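Local coordinates for protein Lv-ranaspumin (Lv-RSN-1) (Leptodactylus vastus, PDB 4K82) that probably acts as a surfactant that lowers the surface tension of water and stabilises the frog's foam nest, at residues 17-22 with 60-65. Residues are numbered along the deposited sequence; the frame is centred on the assembly and turned at random.
Sequences ACLTKA and RTLERA
Helix 14-24 rests on the C-terminal end of helix 48-64 in this alpha-helical surfactant protein, and two apolar pairs, Leu19 with Leu62 and Ala22 with Ala65, carry the contact. The leucines meet by single methyls, Leu19 CD1 lying 4.1 Å from Leu62 CD2, while their side chains run at a slant to each other. Leu19 holds CG anti to its own nitrogen (chi1 177°), whereas in Leu62 CG is anti to the carbonyl carbon (chi1 -71°); each branch thereby reaches nearer the partner helix than its CB direction alone suggests. One turn on, the backbones draw closer, from 8.1 Å between the CA atoms of Leu19 and Leu62 to 6.1 Å between those of Ala22 and Ala65. There the methyls face each other, Ala22 CB to Ala65 CB at 4.2 Å, and Ala22 CB also lies 4.1 Å from Ala65 O. Beyond the pair, Leu19 packs on Leu96 and Leu99 of helix 89-102, and Leu62 on Leu69 and Ile72 of helix 69-76. No hydrogen bond crosses between the segments, so dispersion and burial of methyl groups supply their direct attraction, while the neighbouring Cys18-Cys67 disulfide ties the helix covalently to the chain just past Ala65.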
loop_
_atom_site.group_PDB
_atom_site.type_symbol
_atom_site.label_atom_id
_atom_site.label_comp_id
_atom_site.label_asym_id
_atom_site.label_seq_id
_atom_site.Cartn_x
_atom_site.Cartn_y
_atom_site.Cartn_z
ATOM N N ALA A 17 -21.255 -2.150 -10.182
ATOM C CA ALA A 17 -21.560 -0.838 -10.725
ATOM C C ALA A 17 -20.939 0.248 -9.857
ATOM O O ALA A 17 -20.310 1.180 -10.361
ATOM C CB ALA A 17 -23.064 -0.641 -10.810
ATOM N N CYS A 18 -21.130 0.119 -8.549
ATOM C CA CYS A 18 -20.648 1.112 -7.600
ATOM C C CYS A 18 -19.122 1.169 -7.635
ATOM O O CYS A 18 -18.527 2.250 -7.616
ATOM C CB CYS A 18 -21.143 0.773 -6.193
ATOM S SG CYS A 18 -20.547 1.872 -4.882
ATOM N N LEU A 19 -18.504 -0.007 -7.683
ATOM C CA LEU A 19 -17.053 -0.113 -7.733
ATOM C C LEU A 19 -16.512 0.540 -8.999
ATOM O O LEU A 19 -15.541 1.295 -8.954
ATOM C CB LEU A 19 -16.627 -1.583 -7.686
ATOM C CG LEU A 19 -15.127 -1.821 -7.794
ATOM C CD1 LEU A 19 -14.408 -1.130 -6.631
ATOM C CD2 LEU A 19 -14.847 -3.313 -7.812
ATOM N N THR A 20 -17.152 0.238 -10.126
ATOM C CA THR A 20 -16.779 0.797 -11.425
ATOM C C THR A 20 -16.716 2.327 -11.400
ATOM O O THR A 20 -15.735 2.934 -11.840
ATOM C CB THR A 20 -17.779 0.351 -12.518
ATOM O OG1 THR A 20 -17.762 -1.076 -12.632
ATOM C CG2 THR A 20 -17.427 0.965 -13.854
ATOM N N LYS A 21 -17.765 2.948 -10.877
ATOM C CA LYS A 21 -17.806 4.399 -10.807
ATOM C C LYS A 21 -16.774 4.918 -9.808
ATOM O O LYS A 21 -16.090 5.916 -10.059
ATOM C CB LYS A 21 -19.208 4.878 -10.424
ATOM C CG LYS A 21 -19.422 6.369 -10.662
ATOM C CD LYS A 21 -20.696 6.874 -10.004
ATOM C CE LYS A 21 -20.642 6.703 -8.491
ATOM N NZ LYS A 21 -19.321 7.093 -7.897
ATOM N N ALA A 22 -16.663 4.224 -8.677
ATOM C CA ALA A 22 -15.759 4.634 -7.612
ATOM C C ALA A 22 -14.303 4.705 -8.084
ATOM O O ALA A 22 -13.544 5.567 -7.643
ATOM C CB ALA A 22 -15.888 3.695 -6.423
ATOM N N ARG A 60 -13.893 -1.491 5.074
ATOM C CA ARG A 60 -13.801 -0.063 5.376
ATOM C C ARG A 60 -13.409 0.743 4.154
ATOM O O ARG A 60 -13.946 1.817 3.904
ATOM C CB ARG A 60 -12.799 0.198 6.503
ATOM C CG ARG A 60 -13.257 -0.277 7.872
ATOM C CD ARG A 60 -12.291 0.185 8.953
ATOM N NE ARG A 60 -10.977 -0.428 8.791
ATOM C CZ ARG A 60 -10.537 -1.453 9.515
ATOM N NH1 ARG A 60 -9.329 -1.947 9.291
ATOM N NH2 ARG A 60 -11.297 -1.974 10.470
ATOM N N THR A 61 -12.430 0.243 3.407
ATOM C CA THR A 61 -11.963 0.927 2.216
ATOM C C THR A 61 -13.094 1.104 1.202
ATOM O O THR A 61 -13.250 2.174 0.627
ATOM C CB THR A 61 -10.805 0.141 1.579
ATOM O OG1 THR A 61 -9.707 0.115 2.494
ATOM C CG2 THR A 61 -10.362 0.773 0.283
ATOM N N LEU A 62 -13.892 0.059 0.998
ATOM C CA LEU A 62 -15.019 0.157 0.064
ATOM C C LEU A 62 -16.097 1.114 0.569
ATOM O O LEU A 62 -16.663 1.881 -0.211
ATOM C CB LEU A 62 -15.594 -1.220 -0.234
ATOM C CG LEU A 62 -14.614 -2.018 -1.088
ATOM C CD1 LEU A 62 -15.003 -3.468 -1.038
ATOM C CD2 LEU A 62 -14.608 -1.490 -2.517
ATOM N N GLU A 63 -16.361 1.076 1.866
ATOM C CA GLU A 63 -17.352 1.985 2.448
ATOM C C GLU A 63 -16.966 3.444 2.237
ATOM O O GLU A 63 -17.813 4.280 1.893
ATOM C CB GLU A 63 -17.543 1.696 3.930
ATOM C CG GLU A 63 -18.229 0.370 4.199
ATOM C CD GLU A 63 -18.907 0.327 5.555
ATOM O OE1 GLU A 63 -19.165 1.410 6.122
ATOM O OE2 GLU A 63 -19.188 -0.789 6.047
ATOM N N ARG A 64 -15.686 3.746 2.427
ATOM C CA ARG A 64 -15.187 5.108 2.259
ATOM C C ARG A 64 -15.372 5.600 0.826
ATOM O O ARG A 64 -15.418 6.808 0.572
ATOM C CB ARG A 64 -13.708 5.186 2.661
ATOM C CG ARG A 64 -13.472 5.014 4.152
ATOM C CD ARG A 64 -11.993 4.835 4.466
ATOM N NE ARG A 64 -11.183 5.889 3.861
ATOM C CZ ARG A 64 -10.173 5.665 3.029
ATOM N NH1 ARG A 64 -9.491 6.684 2.521
ATOM N NH2 ARG A 64 -9.835 4.423 2.712
ATOM N N ALA A 65 -15.473 4.661 -0.108
ATOM C CA ALA A 65 -15.675 4.995 -1.509
ATOM C C ALA A 65 -17.152 4.999 -1.882
ATOM O O ALA A 65 -17.512 5.298 -3.022
ATOM C CB ALA A 65 -14.900 4.032 -2.404
#